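Local coordinates for 2'-deoxycytidine 5'-triphosphate deaminase (Agrobacterium tumefaciens, PDB 2R9Q), which probably catalyses the hydrolytic deamination of dCTP to dUTP, with release of ammonia, at residues R55-P60 with Q131-I136; I121-M126 with L144-S149. All coordinates share one frame; numbering follows the deposited sequence.

Contact 1 of 2, residues R55-P60 with Q131-I136; sequences RASFMP and QEFDKI
A Met-aromatic contact, Met59 laid over the ring of Phe133, joins the loop that follows strand 50-54 to the loop that runs into strand 135-136. It illustrates how a flexible thioether and a flat ring can meet where two loops pass. The methyl carbon covers the ring face: Met59 CE stands over the centre of the Phe133 ring, 3.6 Å from the centroid and 10° off the ring normal, a CH-pi contact. Met59 SD lies over the same face, 4.3 Å from the centroid. CG of Met59 is anti to the backbone N (chi1 -165°), and the chain then bends at both chi2 and chi3, which carries CE back over the ring. On this path the sulfur also passes the backbone of the other loop, with Met59 SD 3.5 Å from Gln131 C, while Met59 CG rests near Gln131 O and CA.

Both loops belong to the N-terminal one of two domains of the dUTPase clan, and here they pack beside strand 121-127, whose Met126 touches Phe58, Pro60 and Phe133. The far end of the phenyl ring is met by polar atoms. Phe58 O comes to the edge, near the ring plane, with Phe133 CZ at 3.3 Å. Ser57 OG approaches obliquely, 3.8 Å from Phe133 CZ; this hydroxyl has its hydrogen-bonding partner in Glu147, on strand 143-150. CB of Phe58 points away from 131-136, and its ring meets Phe73 and touches Lys69 and Leu70 of helix 66-71. Lys69 NZ donates hydrogen bonds to the carbonyl oxygens of Met59 and Pro60, while Val322 and Ile325 of a second subunit pack on Ser57 and Phe58 respectively.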
ATOM      1  N   ARG B  55     -17.240  -5.245   8.933  1.00 58.21           N
ATOM      2  CA  ARG B  55     -16.725  -4.055   8.274  1.00 59.99           C
ATOM      3  C   ARG B  55     -15.669  -3.411   9.178  1.00 60.07           C
ATOM      4  O   ARG B  55     -14.675  -2.912   8.714  1.00 59.80           O
ATOM      5  CB  ARG B  55     -17.935  -3.139   7.983  1.00 60.85           C
ATOM      6  CG  ARG B  55     -17.729  -1.663   7.729  1.00 62.82           C
ATOM      7  CD  ARG B  55     -17.551  -1.447   6.273  1.00 66.78           C
ATOM      8  NE  ARG B  55     -17.598  -0.064   5.843  1.00 70.29           N
ATOM      9  CZ  ARG B  55     -18.714   0.671   5.754  1.00 71.95           C
ATOM     10  NH1 ARG B  55     -19.898   0.192   6.123  1.00 71.08           N
ATOM     11  NH2 ARG B  55     -18.634   1.917   5.291  1.00 73.16           N
ATOM     12  N   ALA B  56     -15.887  -3.474  10.483  1.00 60.77           N
ATOM     13  CA  ALA B  56     -14.955  -2.917  11.438  1.00 61.05           C
ATOM     14  C   ALA B  56     -15.039  -3.590  12.801  1.00 60.34           C
ATOM     15  O   ALA B  56     -16.084  -4.067  13.196  1.00 60.09           O
ATOM     16  CB  ALA B  56     -15.196  -1.397  11.573  1.00 60.62           C
ATOM     17  N   SER B  57     -13.908  -3.608  13.492  1.00 60.07           N
ATOM     18  CA  SER B  57     -13.827  -3.812  14.934  1.00 60.14           C
ATOM     19  C   SER B  57     -14.595  -2.744  15.755  1.00 60.09           C
ATOM     20  O   SER B  57     -14.734  -1.600  15.357  1.00 58.88           O
ATOM     21  CB  SER B  57     -12.348  -3.803  15.350  1.00 59.85           C
ATOM     22  OG  SER B  57     -12.185  -3.863  16.753  1.00 58.55           O
ATOM     23  N   PHE B  58     -15.068  -3.150  16.915  1.00 60.76           N
ATOM     24  CA  PHE B  58     -15.921  -2.336  17.760  1.00 61.56           C
ATOM     25  C   PHE B  58     -15.719  -2.686  19.220  1.00 61.89           C
ATOM     26  O   PHE B  58     -15.256  -3.763  19.552  1.00 60.08           O
ATOM     27  CB  PHE B  58     -17.386  -2.532  17.365  1.00 62.04           C
ATOM     28  CG  PHE B  58     -17.883  -3.943  17.491  1.00 61.52           C
ATOM     29  CD1 PHE B  58     -18.617  -4.331  18.589  1.00 60.98           C
ATOM     30  CD2 PHE B  58     -17.651  -4.874  16.481  1.00 63.47           C
ATOM     31  CE1 PHE B  58     -19.103  -5.606  18.698  1.00 63.16           C
ATOM     32  CE2 PHE B  58     -18.116  -6.157  16.579  1.00 63.25           C
ATOM     33  CZ  PHE B  58     -18.841  -6.538  17.705  1.00 63.01           C
ATOM     34  N   MET B  59     -16.057  -1.755  20.089  1.00 63.38           N
ATOM     35  CA  MET B  59     -16.066  -2.010  21.520  1.00 65.16           C
ATOM     36  C   MET B  59     -17.533  -2.192  21.941  1.00 66.17           C
ATOM     37  O   MET B  59     -18.358  -1.341  21.673  1.00 66.58           O
ATOM     38  CB  MET B  59     -15.365  -0.872  22.285  1.00 65.24           C
ATOM     39  CG  MET B  59     -14.983  -1.203  23.748  1.00 65.31           C
ATOM     40  SD  MET B  59     -13.974  -2.687  24.041  1.00 61.66           S
ATOM     41  CE  MET B  59     -12.407  -2.144  23.352  1.00 63.42           C
ATOM     42  N   PRO B  60     -17.871  -3.335  22.556  1.00 67.71           N
ATOM     43  CA  PRO B  60     -19.271  -3.569  22.883  1.00 69.05           C
ATOM     44  C   PRO B  60     -19.866  -2.421  23.693  1.00 69.60           C
ATOM     45  O   PRO B  60     -20.902  -1.884  23.337  1.00 69.09           O
ATOM     46  CB  PRO B  60     -19.224  -4.850  23.721  1.00 68.74           C
ATOM     47  CG  PRO B  60     -18.019  -5.505  23.274  1.00 68.46           C
ATOM     48  CD  PRO B  60     -17.028  -4.462  22.965  1.00 67.42           C
ATOM     49  N   GLN B 131     -15.212  -2.777  27.785  1.00 70.54           N
ATOM     50  CA  GLN B 131     -14.674  -1.425  27.640  1.00 71.30           C
ATOM     51  C   GLN B 131     -13.210  -1.468  27.245  1.00 70.72           C
ATOM     52  O   GLN B 131     -12.661  -0.503  26.744  1.00 69.48           O
ATOM     53  CB  GLN B 131     -14.846  -0.659  28.950  1.00 71.70           C
ATOM     54  CG  GLN B 131     -16.269  -0.218  29.175  1.00 72.95           C
ATOM     55  CD  GLN B 131     -16.508   0.258  30.589  1.00 75.45           C
ATOM     56  OE1 GLN B 131     -15.704   1.023  31.135  1.00 79.29           O
ATOM     57  NE2 GLN B 131     -17.615  -0.171  31.189  1.00 72.49           N
ATOM     58  N   GLU B 132     -12.600  -2.618  27.479  1.00 70.94           N
ATOM     59  CA  GLU B 132     -11.263  -2.922  27.054  1.00 71.19           C
ATOM     60  C   GLU B 132     -11.270  -4.337  26.488  1.00 69.50           C
ATOM     61  O   GLU B 132     -12.049  -5.172  26.931  1.00 68.22           O
ATOM     62  CB  GLU B 132     -10.332  -2.819  28.263  1.00 72.08           C
ATOM     63  CG  GLU B 132      -8.849  -2.777  27.932  1.00 74.75           C
ATOM     64  CD  GLU B 132      -8.023  -2.263  29.103  1.00 78.12           C
ATOM     65  OE1 GLU B 132      -8.640  -1.996  30.157  1.00 77.79           O
ATOM     66  OE2 GLU B 132      -6.779  -2.114  28.961  1.00 78.77           O
ATOM     67  N   PHE B 133     -10.418  -4.580  25.498  1.00 67.83           N
ATOM     68  CA  PHE B 133     -10.175  -5.939  24.981  1.00 67.15           C
ATOM     69  C   PHE B 133      -9.236  -6.724  25.880  1.00 66.07           C
ATOM     70  O   PHE B 133      -8.511  -6.150  26.702  1.00 64.65           O
ATOM     71  CB  PHE B 133      -9.564  -5.911  23.573  1.00 66.86           C
ATOM     72  CG  PHE B 133     -10.495  -5.438  22.514  1.00 66.15           C
ATOM     73  CD1 PHE B 133     -11.759  -6.012  22.359  1.00 67.85           C
ATOM     74  CD2 PHE B 133     -10.114  -4.446  21.648  1.00 66.27           C
ATOM     75  CE1 PHE B 133     -12.618  -5.589  21.354  1.00 67.24           C
ATOM     76  CE2 PHE B 133     -10.961  -4.024  20.644  1.00 66.53           C
ATOM     77  CZ  PHE B 133     -12.210  -4.580  20.497  1.00 66.90           C
ATOM     78  N   ASP B 134      -9.290  -8.045  25.734  1.00 65.24           N
ATOM     79  CA  ASP B 134      -8.334  -8.961  26.352  1.00 65.09           C
ATOM     80  C   ASP B 134      -8.311  -8.945  27.897  1.00 65.37           C
ATOM     81  O   ASP B 134      -7.417  -9.514  28.514  1.00 63.47           O
ATOM     82  CB  ASP B 134      -6.924  -8.712  25.810  1.00 64.94           C
ATOM     83  CG  ASP B 134      -6.798  -8.934  24.295  1.00 63.26           C
ATOM     84  OD1 ASP B 134      -7.586  -9.676  23.696  1.00 61.88           O
ATOM     85  OD2 ASP B 134      -5.862  -8.374  23.702  1.00 62.02           O
ATOM     86  N   LYS B 135      -9.317  -8.307  28.493  1.00 66.16           N
ATOM     87  CA  LYS B 135      -9.503  -8.262  29.930  1.00 67.16           C
ATOM     88  C   LYS B 135     -10.901  -8.792  30.268  1.00 66.93           C
ATOM     89  O   LYS B 135     -11.913  -8.332  29.734  1.00 66.56           O
ATOM     90  CB  LYS B 135      -9.299  -6.840  30.487  1.00 67.73           C
ATOM     91  CG  LYS B 135      -7.903  -6.264  30.257  1.00 70.23           C
ATOM     92  CD  LYS B 135      -6.843  -7.011  31.050  1.00 74.20           C
ATOM     93  CE  LYS B 135      -5.451  -6.991  30.347  1.00 76.83           C
ATOM     94  NZ  LYS B 135      -5.346  -7.891  29.129  1.00 75.66           N
ATOM     95  N   ILE B 136     -10.914  -9.804  31.128  1.00 66.76           N
ATOM     96  CA  ILE B 136     -12.110 -10.390  31.661  1.00 66.61           C
ATOM     97  C   ILE B 136     -12.233  -9.866  33.118  1.00 66.97           C
ATOM     98  O   ILE B 136     -11.326 -10.064  33.944  1.00 65.16           O
ATOM     99  CB  ILE B 136     -12.048 -11.923  31.597  1.00 66.22           C
ATOM    100  CG1 ILE B 136     -11.830 -12.396  30.154  1.00 66.57           C
ATOM    101  CG2 ILE B 136     -13.342 -12.550  32.120  1.00 63.31           C
ATOM    102  CD1 ILE B 136     -10.444 -12.272  29.617  1.00 67.61           C
TER

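Contact 2 of 2, residues I121-M126 with L144-S149; sequences IFTRVM and LYLEIS
Strands 121-126 and 144-149 run antiparallel, their axes 4.5 Å apart at closest and their directions 161° from each other, with six backbone hydrogen bonds between them. Phe122-Ser149, Arg124-Glu147 and Met126-Tyr145 are the hydrogen-bonded pairs; Thr123-Ile148 and Val125-Leu146 are the non-hydrogen-bonded ones, where CA-H...O contacts such as Thr123 CA to Glu147 O, 3.0 Å, fill in. The pair is part of a larger antiparallel sheet in a dUTPase-clan domain; strand 91-101 pairs with 144-149 on its other side.

The two faces differ in character. On the face of Thr123, Val125, Leu146 and Ile148 the contacts are largely aliphatic: Leu146 CD1 reaches between its neighbours, 3.5 Å from Val125 CG2 and 3.9 Å from Thr123 CB. Strand 162-170 covers part of this face through Leu163 and Ser164. At the end of the pair, the methyls Ile121 CG2 and Ile148 CG2 press together more tightly than usual, at 3.4 Å.

The other face is mixed. Glu147 CG is anti to the backbone N (chi1 -163°), and the chain runs on extended and crosses Phe122 and Arg124 obliquely. Its carboxylate is nearly coplanar with the Phe122 ring, and Glu147 OE1 sits at the ring's edge, 3.8 Å from Phe122 CE2, while also hydrogen-bonded to Ser57. Arg124 makes no salt bridge to this acid, Arg124 NE and Glu147 OE1 being 5.5 Å apart. Phe122 CE1 instead lies over one face of the Arg124 guanidinium, offset toward its rim, and NH2 of Arg124 bonds to Gly287 O of a second subunit. Met126 CG touches Tyr145 CB, and Arg124 NH1 turns back to its own strand, donating to Thr123 O at 3.0 Å.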
ATOM      1  N   ILE B 121      -0.949 -12.430  12.898  1.00 49.34           N
ATOM      2  CA  ILE B 121      -2.417 -12.412  12.969  1.00 48.53           C
ATOM      3  C   ILE B 121      -2.822 -11.538  14.143  1.00 48.86           C
ATOM      4  O   ILE B 121      -2.489 -11.836  15.263  1.00 48.26           O
ATOM      5  CB  ILE B 121      -3.077 -13.804  13.113  1.00 47.93           C
ATOM      6  CG1 ILE B 121      -2.560 -14.769  12.031  1.00 47.95           C
ATOM      7  CG2 ILE B 121      -4.615 -13.659  13.086  1.00 43.88           C
ATOM      8  CD1 ILE B 121      -2.750 -16.318  12.319  1.00 46.17           C
ATOM      9  N   PHE B 122      -3.485 -10.427  13.840  1.00 49.92           N
ATOM     10  CA  PHE B 122      -4.080  -9.556  14.842  1.00 50.73           C
ATOM     11  C   PHE B 122      -5.289 -10.242  15.442  1.00 50.69           C
ATOM     12  O   PHE B 122      -6.148 -10.732  14.726  1.00 49.99           O
ATOM     13  CB  PHE B 122      -4.418  -8.219  14.189  1.00 51.71           C
ATOM     14  CG  PHE B 122      -5.277  -7.319  14.987  1.00 52.13           C
ATOM     15  CD1 PHE B 122      -4.727  -6.184  15.599  1.00 53.47           C
ATOM     16  CD2 PHE B 122      -6.631  -7.548  15.090  1.00 54.25           C
ATOM     17  CE1 PHE B 122      -5.502  -5.341  16.316  1.00 55.01           C
ATOM     18  CE2 PHE B 122      -7.440  -6.675  15.809  1.00 55.89           C
ATOM     19  CZ  PHE B 122      -6.857  -5.566  16.429  1.00 54.58           C
ATOM     20  N   THR B 123      -5.333 -10.284  16.767  1.00 51.73           N
ATOM     21  CA  THR B 123      -6.439 -10.853  17.530  1.00 52.79           C
ATOM     22  C   THR B 123      -6.760 -10.015  18.784  1.00 53.53           C
ATOM     23  O   THR B 123      -5.891  -9.364  19.344  1.00 53.59           O
ATOM     24  CB  THR B 123      -6.198 -12.371  17.942  1.00 52.51           C
ATOM     25  OG1 THR B 123      -5.118 -12.478  18.867  1.00 51.34           O
ATOM     26  CG2 THR B 123      -5.909 -13.245  16.730  1.00 52.05           C
ATOM     27  N   ARG B 124      -8.030 -10.040  19.174  1.00 54.22           N
ATOM     28  CA  ARG B 124      -8.555  -9.423  20.385  1.00 55.05           C
ATOM     29  C   ARG B 124      -9.659 -10.317  20.949  1.00 55.22           C
ATOM     30  O   ARG B 124     -10.609 -10.642  20.257  1.00 53.56           O
ATOM     31  CB  ARG B 124      -9.195  -8.065  20.079  1.00 55.61           C
ATOM     32  CG  ARG B 124      -8.279  -7.033  19.527  1.00 56.60           C
ATOM     33  CD  ARG B 124      -7.356  -6.523  20.563  1.00 58.71           C
ATOM     34  NE  ARG B 124      -6.623  -5.351  20.086  1.00 58.63           N
ATOM     35  CZ  ARG B 124      -5.414  -5.396  19.542  1.00 62.11           C
ATOM     36  NH1 ARG B 124      -4.774  -6.551  19.363  1.00 64.60           N
ATOM     37  NH2 ARG B 124      -4.842  -4.275  19.155  1.00 64.40           N
ATOM     38  N   VAL B 125      -9.530 -10.715  22.207  1.00 56.99           N
ATOM     39  CA  VAL B 125     -10.649 -11.292  22.946  1.00 57.85           C
ATOM     40  C   VAL B 125     -11.633 -10.219  23.450  1.00 59.34           C
ATOM     41  O   VAL B 125     -11.238  -9.196  24.025  1.00 58.76           O
ATOM     42  CB  VAL B 125     -10.188 -12.184  24.078  1.00 57.48           C
ATOM     43  CG1 VAL B 125     -11.374 -12.792  24.789  1.00 55.30           C
ATOM     44  CG2 VAL B 125      -9.315 -13.273  23.532  1.00 57.70           C
ATOM     45  N   MET B 126     -12.915 -10.431  23.177  1.00 61.49           N
ATOM     46  CA  MET B 126     -13.946  -9.567  23.743  1.00 64.10           C
ATOM     47  C   MET B 126     -14.966 -10.312  24.621  1.00 63.77           C
ATOM     48  O   MET B 126     -15.252 -11.495  24.430  1.00 63.12           O
ATOM     49  CB  MET B 126     -14.616  -8.653  22.693  1.00 63.63           C
ATOM     50  CG  MET B 126     -15.016  -9.292  21.400  1.00 65.27           C
ATOM     51  SD  MET B 126     -15.618  -8.135  20.145  1.00 67.69           S
ATOM     52  CE  MET B 126     -17.117  -7.526  20.841  1.00 64.57           C
ATOM     53  N   LEU B 144     -17.255 -15.764  25.290  1.00 61.72           N
ATOM     54  CA  LEU B 144     -16.034 -15.135  24.802  1.00 60.29           C
ATOM     55  C   LEU B 144     -16.030 -15.126  23.266  1.00 59.35           C
ATOM     56  O   LEU B 144     -16.573 -16.028  22.610  1.00 57.31           O
ATOM     57  CB  LEU B 144     -14.787 -15.848  25.349  1.00 60.19           C
ATOM     58  CG  LEU B 144     -14.504 -15.897  26.857  1.00 60.12           C
ATOM     59  CD1 LEU B 144     -13.381 -16.930  27.176  1.00 58.51           C
ATOM     60  CD2 LEU B 144     -14.167 -14.524  27.463  1.00 59.06           C
ATOM     61  N   TYR B 145     -15.421 -14.075  22.716  1.00 59.13           N
ATOM     62  CA  TYR B 145     -15.323 -13.873  21.282  1.00 58.71           C
ATOM     63  C   TYR B 145     -13.893 -13.546  20.931  1.00 57.43           C
ATOM     64  O   TYR B 145     -13.193 -12.897  21.727  1.00 56.23           O
ATOM     65  CB  TYR B 145     -16.263 -12.758  20.837  1.00 59.34           C
ATOM     66  CG  TYR B 145     -17.713 -13.057  21.111  1.00 60.32           C
ATOM     67  CD1 TYR B 145     -18.539 -13.592  20.123  1.00 61.35           C
ATOM     68  CD2 TYR B 145     -18.266 -12.829  22.369  1.00 60.31           C
ATOM     69  CE1 TYR B 145     -19.866 -13.886  20.378  1.00 60.19           C
ATOM     70  CE2 TYR B 145     -19.586 -13.139  22.628  1.00 60.89           C
ATOM     71  CZ  TYR B 145     -20.381 -13.666  21.628  1.00 60.56           C
ATOM     72  OH  TYR B 145     -21.704 -13.954  21.869  1.00 61.78           O
ATOM     73  N   LEU B 146     -13.437 -14.057  19.784  1.00 55.87           N
ATOM     74  CA  LEU B 146     -12.141 -13.642  19.207  1.00 55.20           C
ATOM     75  C   LEU B 146     -12.335 -12.835  17.919  1.00 54.38           C
ATOM     76  O   LEU B 146     -12.935 -13.284  16.960  1.00 53.95           O
ATOM     77  CB  LEU B 146     -11.175 -14.809  18.989  1.00 54.63           C
ATOM     78  CG  LEU B 146      -9.682 -14.503  18.812  1.00 54.54           C
ATOM     79  CD1 LEU B 146      -9.089 -13.875  20.051  1.00 50.77           C
ATOM     80  CD2 LEU B 146      -8.858 -15.724  18.392  1.00 54.47           C
ATOM     81  N   GLU B 147     -11.858 -11.606  17.950  1.00 53.92           N
ATOM     82  CA  GLU B 147     -11.655 -10.818  16.753  1.00 53.79           C
ATOM     83  C   GLU B 147     -10.346 -11.226  16.061  1.00 52.15           C
ATOM     84  O   GLU B 147      -9.300 -11.291  16.702  1.00 50.93           O
ATOM     85  CB  GLU B 147     -11.610  -9.374  17.133  1.00 54.54           C
ATOM     86  CG  GLU B 147     -11.792  -8.398  16.026  1.00 57.98           C
ATOM     87  CD  GLU B 147     -12.047  -6.979  16.588  1.00 63.34           C
ATOM     88  OE1 GLU B 147     -11.049  -6.256  16.864  1.00 63.64           O
ATOM     89  OE2 GLU B 147     -13.249  -6.608  16.764  1.00 66.23           O
ATOM     90  N   ILE B 148     -10.424 -11.519  14.762  1.00 50.46           N
ATOM     91  CA  ILE B 148      -9.283 -11.970  13.986  1.00 49.46           C
ATOM     92  C   ILE B 148      -9.142 -11.135  12.742  1.00 48.81           C
ATOM     93  O   ILE B 148     -10.047 -11.055  11.914  1.00 47.07           O
ATOM     94  CB  ILE B 148      -9.345 -13.493  13.541  1.00 49.50           C
ATOM     95  CG1 ILE B 148      -9.660 -14.448  14.678  1.00 49.40           C
ATOM     96  CG2 ILE B 148      -8.015 -13.938  12.858  1.00 50.44           C
ATOM     97  CD1 ILE B 148     -10.073 -15.863  14.242  1.00 47.04           C
ATOM     98  N   SER B 149      -7.964 -10.551  12.601  1.00 48.89           N
ATOM     99  CA  SER B 149      -7.539  -9.936  11.348  1.00 49.92           C
ATOM    100  C   SER B 149      -6.121 -10.352  10.953  1.00 50.43           C
ATOM    101  O   SER B 149      -5.141  -9.906  11.563  1.00 50.74           O
ATOM    102  CB  SER B 149      -7.624  -8.412  11.423  1.00 49.95           C
ATOM    103  OG  SER B 149      -7.522  -7.900  10.124  1.00 48.95           O
TER

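The centres of contacts 1 and 2 lie about 9 Å apart, on the same side of the chain's centre, and all four segments belong to the N-terminal domain. Along the chain they alternate: 55-60, then 121-126, 131-136 and 144-149, so the second loop of contact 1 lies in the connection between the two strands of contact 2. They also touch directly. Asp134 OD1 probably accepts a hydrogen bond from Val125 N at 2.7 Å, and Pro60 CG packs on Met126 CE. Strand 135-136 pairs with 106-112, in the other sheet of the domain. Both contacts meet a second subunit, so this region takes part in the assembly.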